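PDB 3JPZ: lombricine kinase from Urechis caupo, which catalyses the reversible transfer of a phosphoryl group between ATP and the guanidino compound lombricine, as a member of the phosphagen kinase family. Local coordinates for residues C116-T120 and V236-F240; T276-V282 and F336-L340; G106-E110 and G230-K234. One frame throughout, in Å; residues are numbered along the deposited sequence.

Interaction 1. Residues C116-T120 and V236-F240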
# COMPACT_ATOMS: atom_id res chain seq x y z
N CYS A 116 2.78 34.08 -3.87
CA CYS A 116 3.55 33.36 -4.86
C CYS A 116 4.36 32.30 -4.15
O CYS A 116 4.87 32.53 -3.05
CB CYS A 116 4.51 34.29 -5.60
SG CYS A 116 3.87 35.93 -5.99
N ARG A 117 4.49 31.14 -4.77
CA ARG A 117 5.50 30.18 -4.37
C ARG A 117 6.08 29.55 -5.62
O ARG A 117 5.47 29.59 -6.69
CB ARG A 117 4.95 29.11 -3.41
CG ARG A 117 3.54 28.64 -3.68
CD ARG A 117 3.26 27.32 -2.96
NE ARG A 117 3.56 26.18 -3.82
CZ ARG A 117 3.66 24.92 -3.41
NH1 ARG A 117 3.50 24.61 -2.13
NH2 ARG A 117 3.93 23.97 -4.29
N ILE A 118 7.28 29.03 -5.48
CA ILE A 118 7.93 28.26 -6.53
C ILE A 118 8.48 27.02 -5.86
O ILE A 118 9.17 27.13 -4.85
CB ILE A 118 9.08 29.04 -7.17
CG1 ILE A 118 8.59 30.37 -7.72
CG2 ILE A 118 9.73 28.21 -8.27
CD1 ILE A 118 9.71 31.27 -8.20
N ARG A 119 8.18 25.85 -6.41
CA ARG A 119 8.59 24.61 -5.77
C ARG A 119 9.34 23.74 -6.76
O ARG A 119 9.14 23.80 -7.97
CB ARG A 119 7.38 23.87 -5.20
CG ARG A 119 6.64 22.97 -6.17
CD ARG A 119 6.80 21.49 -5.82
NE ARG A 119 6.21 20.62 -6.83
CZ ARG A 119 4.96 20.16 -6.81
NH1 ARG A 119 4.53 19.38 -7.79
NH2 ARG A 119 4.15 20.47 -5.81
N THR A 120 10.25 22.94 -6.24
CA THR A 120 10.87 21.91 -7.04
C THR A 120 11.18 20.76 -6.12
O THR A 120 10.88 20.81 -4.93
CB THR A 120 12.16 22.41 -7.72
OG1 THR A 120 12.56 21.45 -8.72
CG2 THR A 120 13.28 22.58 -6.69
N VAL A 236 10.83 35.73 -4.77
CA VAL A 236 10.57 34.34 -4.42
C VAL A 236 11.52 33.41 -5.15
O VAL A 236 11.99 32.41 -4.59
CB VAL A 236 9.13 33.93 -4.77
CG1 VAL A 236 8.96 32.42 -4.60
CG2 VAL A 236 8.15 34.67 -3.90
N PHE A 237 11.79 33.73 -6.41
CA PHE A 237 12.69 32.95 -7.23
C PHE A 237 14.13 33.17 -6.75
O PHE A 237 14.94 32.25 -6.77
CB PHE A 237 12.55 33.36 -8.70
CG PHE A 237 13.34 32.51 -9.66
CD1 PHE A 237 13.23 31.13 -9.63
CD2 PHE A 237 14.15 33.09 -10.62
CE1 PHE A 237 13.94 30.35 -10.52
CE2 PHE A 237 14.86 32.32 -11.51
CZ PHE A 237 14.76 30.94 -11.47
N GLU A 238 14.42 34.40 -6.32
CA GLU A 238 15.78 34.75 -5.90
C GLU A 238 16.19 33.93 -4.70
O GLU A 238 17.31 33.43 -4.62
CB GLU A 238 15.87 36.24 -5.54
CG GLU A 238 17.30 36.73 -5.28
CD GLU A 238 17.86 36.32 -3.92
OE1 GLU A 238 17.08 36.14 -2.95
OE2 GLU A 238 19.10 36.20 -3.81
N ARG A 239 15.27 33.81 -3.76
CA ARG A 239 15.49 33.02 -2.55
C ARG A 239 15.52 31.55 -2.93
O ARG A 239 16.34 30.78 -2.44
CB ARG A 239 14.37 33.29 -1.54
CG ARG A 239 14.31 32.32 -0.37
CD ARG A 239 13.36 32.83 0.71
NE ARG A 239 13.83 34.08 1.31
CZ ARG A 239 13.29 35.27 1.09
NH1 ARG A 239 12.24 35.40 0.30
NH2 ARG A 239 13.81 36.34 1.69
N PHE A 240 14.63 31.17 -3.83
CA PHE A 240 14.54 29.81 -4.33
C PHE A 240 15.90 29.30 -4.81
O PHE A 240 16.39 28.28 -4.34
CB PHE A 240 13.52 29.82 -5.47
CG PHE A 240 13.29 28.49 -6.10
CD1 PHE A 240 12.43 27.56 -5.53
CD2 PHE A 240 13.88 28.18 -7.32
CE1 PHE A 240 12.19 26.34 -6.14
CE2 PHE A 240 13.65 26.97 -7.93
CZ PHE A 240 12.80 26.04 -7.33
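This is helix-on-sheet packing in the phosphagen kinase fold. Strand 113-122 lies inside the antiparallel sheet, and helix 233-252 covers one of its faces. The two short segments run nearly parallel, with axes 8.4 Å apart and 30° between their directions. The contact is apolar and buries 330 Å². Ile118 fills the middle of it. Its CG1 lies 3.8 Å from CG1 of Val236, and its CD1 lies 3.6 Å from CB of Phe237. Cys116 adds a looser touch, CB to CG2 of Val236 at 4.0 Å. Strand alternation sets the chemistry. The CA-to-CB bonds of Cys116, Ile118 and Thr120 point toward the helix, while those of Arg117 and Arg119 point away. Arg117 and Arg119 are ADP-binding residues of this protein, though no ADP is bound to this chain. The strand thus has a nucleotide-binding side and a core side. The OG1 of Thr120 is hydrogen-bonded to the backbone O of Thr276, while its CG2 lies 3.6 Å from CZ of Phe240. Phe240 gives the CH-pi contact: CG2 of Ile118 sits 3.8 Å from the centroid of the Phe240 ring, 11° off its normal.

Interaction 2. Residues T276-V282 and F336-L340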
# COMPACT_ATOMS: atom_id res chain seq x y z
N THR A 276 12.88 20.57 -14.72
CA THR A 276 12.90 21.53 -13.61
C THR A 276 12.11 21.05 -12.41
O THR A 276 12.30 21.56 -11.30
CB THR A 276 12.24 22.85 -13.98
OG1 THR A 276 10.88 22.62 -14.39
CG2 THR A 276 13.03 23.59 -15.07
N GLY A 277 11.20 20.11 -12.64
CA GLY A 277 10.23 19.77 -11.62
C GLY A 277 9.72 21.04 -10.97
O GLY A 277 9.37 21.06 -9.80
N LEU A 278 9.66 22.12 -11.74
CA LEU A 278 9.37 23.43 -11.17
C LEU A 278 7.88 23.76 -11.22
O LEU A 278 7.26 23.77 -12.28
CB LEU A 278 10.11 24.53 -11.91
CG LEU A 278 9.93 25.88 -11.21
CD1 LEU A 278 11.24 26.36 -10.63
CD2 LEU A 278 9.35 26.92 -12.14
N ARG A 279 7.33 24.09 -10.05
CA ARG A 279 5.97 24.57 -9.97
C ARG A 279 6.00 25.98 -9.42
O ARG A 279 6.12 26.18 -8.21
CB ARG A 279 5.12 23.68 -9.06
CG ARG A 279 3.64 23.96 -9.19
CD ARG A 279 2.81 23.25 -8.14
NE ARG A 279 1.39 23.37 -8.43
CZ ARG A 279 0.60 24.36 -8.00
NH1 ARG A 279 1.09 25.32 -7.25
NH2 ARG A 279 -0.68 24.37 -8.33
N ALA A 280 5.92 26.94 -10.33
CA ALA A 280 5.81 28.35 -10.00
C ALA A 280 4.34 28.70 -10.05
O ALA A 280 3.65 28.44 -11.04
CB ALA A 280 6.60 29.19 -10.99
N SER A 281 3.85 29.30 -8.97
CA SER A 281 2.44 29.60 -8.85
C SER A 281 2.24 30.96 -8.21
O SER A 281 3.12 31.48 -7.52
CB SER A 281 1.74 28.53 -8.01
OG SER A 281 2.32 28.45 -6.72
N VAL A 282 1.08 31.55 -8.47
CA VAL A 282 0.60 32.68 -7.70
C VAL A 282 -0.82 32.34 -7.29
O VAL A 282 -1.47 31.49 -7.90
CB VAL A 282 0.51 33.98 -8.51
CG1 VAL A 282 1.83 34.33 -9.14
CG2 VAL A 282 -0.61 33.88 -9.54
N PHE A 336 10.38 29.28 -16.85
CA PHE A 336 9.05 28.91 -16.40
C PHE A 336 8.46 29.99 -15.52
O PHE A 336 7.26 30.29 -15.61
CB PHE A 336 9.07 27.58 -15.66
CG PHE A 336 8.91 26.40 -16.55
CD1 PHE A 336 9.86 25.40 -16.57
CD2 PHE A 336 7.81 26.29 -17.38
CE1 PHE A 336 9.71 24.30 -17.39
CE2 PHE A 336 7.65 25.19 -18.21
CZ PHE A 336 8.60 24.19 -18.21
N VAL A 337 9.30 30.56 -14.66
CA VAL A 337 8.91 31.70 -13.85
C VAL A 337 8.52 32.87 -14.75
O VAL A 337 7.59 33.61 -14.44
CB VAL A 337 10.05 32.16 -12.91
CG1 VAL A 337 9.59 33.34 -12.07
CG2 VAL A 337 10.51 31.02 -12.02
N GLN A 338 9.24 33.05 -15.86
CA GLN A 338 8.94 34.13 -16.79
C GLN A 338 7.63 33.87 -17.51
O GLN A 338 6.85 34.80 -17.76
CB GLN A 338 10.06 34.31 -17.82
CG GLN A 338 9.85 35.54 -18.67
CD GLN A 338 9.83 36.79 -17.83
OE1 GLN A 338 10.79 37.06 -17.12
NE2 GLN A 338 8.73 37.54 -17.90
N LEU A 339 7.38 32.61 -17.83
CA LEU A 339 6.14 32.19 -18.48
C LEU A 339 4.96 32.45 -17.55
O LEU A 339 3.88 32.85 -17.99
CB LEU A 339 6.20 30.71 -18.87
CG LEU A 339 4.86 30.12 -19.34
CD1 LEU A 339 4.45 30.74 -20.67
CD2 LEU A 339 4.94 28.61 -19.46
N LEU A 340 5.16 32.23 -16.25
CA LEU A 340 4.14 32.50 -15.26
C LEU A 340 3.92 34.00 -15.13
O LEU A 340 2.79 34.49 -15.11
CB LEU A 340 4.54 31.94 -13.89
CG LEU A 340 3.57 32.25 -12.75
CD1 LEU A 340 2.33 31.40 -12.85
CD2 LEU A 340 4.24 32.03 -11.41
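Strand 279-282 and helix 336-340 run in nearly the same direction, 24° apart, with their axes approaching to 8.4 Å. The closest CA atoms are those of Ala280 and Val337, 6.0 Å apart. This is alpha/beta packing in the phosphagen kinase fold: helix 333-355 lies against the large antiparallel sheet. The small side chain of Ala280 leaves room for Leu340, whose CD2 comes within 3.7 Å of CB of Ala280 and 4.0 Å of CG1 of Val282. Val337 takes a lesser part and turns also to Val233 and Phe237 of helix 233-252. Arg279 and Ser281 have CA-to-CB bonds pointing away from the helix. Both are ADP-binding residues of this protein; the nucleotide is not bound to this chain, and here Arg279 forms a salt bridge with Asp322. The helix therefore packs behind a strand that carries nucleotide-site residues. Before the strand, Leu278 and Thr276 meet Phe336. CD2 of Leu278 lies 3.6 Å from CB of Phe336. OG1 of Thr276 accepts from the backbone N of Leu278, an ST turn, and is also hydrogen-bonded to the backbone O of Arg328. That same OG1 of Thr276 lies 3.6 Å from CE1 of the Phe336 ring.

Interaction 3. Residues G106-E110 and G230-K234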
# COMPACT_ATOMS: atom_id res chain seq x y z
N GLY A 106 8.85 40.70 -12.60
CA GLY A 106 8.48 39.71 -11.60
C GLY A 106 7.85 40.25 -10.33
O GLY A 106 7.97 39.63 -9.28
N GLN A 107 7.20 41.41 -10.41
CA GLN A 107 6.46 41.95 -9.27
C GLN A 107 5.05 42.29 -9.71
O GLN A 107 4.83 43.25 -10.44
CB GLN A 107 7.12 43.20 -8.71
CG GLN A 107 6.23 43.98 -7.74
CD GLN A 107 5.92 43.21 -6.45
OE1 GLN A 107 6.80 43.00 -5.62
NE2 GLN A 107 4.66 42.83 -6.27
N PHE A 108 4.09 41.49 -9.25
CA PHE A 108 2.71 41.69 -9.65
C PHE A 108 2.05 42.73 -8.79
O PHE A 108 2.47 43.01 -7.67
CB PHE A 108 1.92 40.39 -9.53
CG PHE A 108 2.46 39.28 -10.35
CD1 PHE A 108 2.91 38.12 -9.75
CD2 PHE A 108 2.52 39.38 -11.73
CE1 PHE A 108 3.38 37.08 -10.51
CE2 PHE A 108 3.00 38.34 -12.49
CZ PHE A 108 3.43 37.20 -11.88
N ASP A 109 0.98 43.29 -9.35
CA ASP A 109 0.08 44.16 -8.65
C ASP A 109 -0.58 43.31 -7.57
O ASP A 109 -1.26 42.33 -7.85
CB ASP A 109 -0.96 44.71 -9.64
CG ASP A 109 -1.89 45.72 -9.02
OD1 ASP A 109 -2.05 45.68 -7.79
OD2 ASP A 109 -2.49 46.54 -9.77
N GLU A 110 -0.36 43.70 -6.32
CA GLU A 110 -0.79 42.86 -5.22
C GLU A 110 -2.27 43.04 -4.89
O GLU A 110 -2.78 42.38 -4.01
CB GLU A 110 0.10 43.09 -4.00
CG GLU A 110 1.51 42.66 -4.28
CD GLU A 110 2.48 42.94 -3.15
OE1 GLU A 110 2.13 43.72 -2.23
OE2 GLU A 110 3.59 42.38 -3.20
N GLY A 230 1.91 38.44 -1.35
CA GLY A 230 2.17 39.50 -2.31
C GLY A 230 2.54 38.97 -3.68
O GLY A 230 2.29 37.80 -3.98
N GLY A 231 3.13 39.82 -4.52
CA GLY A 231 3.35 39.49 -5.91
C GLY A 231 4.79 39.56 -6.37
O GLY A 231 5.04 39.56 -7.57
N ASN A 232 5.73 39.61 -5.44
CA ASN A 232 7.14 39.66 -5.81
C ASN A 232 7.69 38.26 -6.10
O ASN A 232 8.47 37.70 -5.32
CB ASN A 232 7.98 40.32 -4.72
CG ASN A 232 9.27 40.89 -5.26
OD1 ASN A 232 9.79 40.43 -6.28
ND2 ASN A 232 9.79 41.91 -4.59
N VAL A 233 7.28 37.71 -7.23
CA VAL A 233 7.70 36.38 -7.62
C VAL A 233 9.20 36.36 -7.87
O VAL A 233 9.83 35.32 -7.73
CB VAL A 233 7.01 35.91 -8.89
CG1 VAL A 233 7.33 34.45 -9.15
CG2 VAL A 233 5.53 36.08 -8.78
N LYS A 234 9.76 37.51 -8.25
CA LYS A 234 11.18 37.61 -8.53
C LYS A 234 11.96 37.40 -7.24
O LYS A 234 12.97 36.71 -7.23
CB LYS A 234 11.52 38.96 -9.16
CG LYS A 234 13.01 39.27 -9.21
CD LYS A 234 13.30 40.53 -10.02
CE LYS A 234 14.78 40.92 -9.96
NZ LYS A 234 15.10 42.06 -10.87
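Three hydrogen bonds join these segments, which run in opposite directions, 174° apart end to end. The backbone N of Phe108 donates to O of Gly231 at 2.7 Å and is nearly straight, at 169°. The backbone N of Lys234 donates to O of Gly106 at 3.0 Å. A side chain accepts the third: N of Gly231 reaches OE2 of Glu110 at 2.9 Å. OE2 of Glu110 also accepts from NE2 of Gln107 at 3.3 Å. NE2 of Gln107 makes a shorter bond, 2.6 Å, to O of Phe108, so the glutamine ties its own loop together. CA of Gln107 adds a CA-H...O contact to O of Gly231 at 3.3 Å. Glycine allows the close approach. A CB on Gly106 would clash with CB of Lys234, and one on Gly231 would clash with O of Phe108. Gly230 has backbone angles that themselves call for glycine, and a CB there would clash with OE2 of Glu110. Away from these polar atoms, the ring of Phe108 and the side chain of Val233 both touch Val282 of strand 279-285. Asn232 is the N-cap of helix 233-252, its OD1 accepting from N of Ala235. The loop before strand 113-122 thus lies along the turn that leads from strand 222-229 into an N-capped helix.

How the interactions relate
Interactions 1 and 2 are buried helix-on-sheet contacts of the core. Their strands, 113-122 and 279-285, are neighbours in the large sheet, and their helices touch through Phe237 and Val337. Leu278 CD1 meets Ile118 CG2 at 3.4 Å. The side chains are mostly apolar in both, but only interaction 1 has a CH-pi contact. Interaction 3 is partly buried, and its centre lies farther from the chain centre, about 22 Å against 13 and 11 Å. It relies on hydrogen bonds and glycines. It shares helix 233-252 with interaction 1, at the start of that helix. Val233 and Phe108 extend interaction 3 into the core, where CE1 of Phe108 lies 3.4 Å from CG1 of Val282.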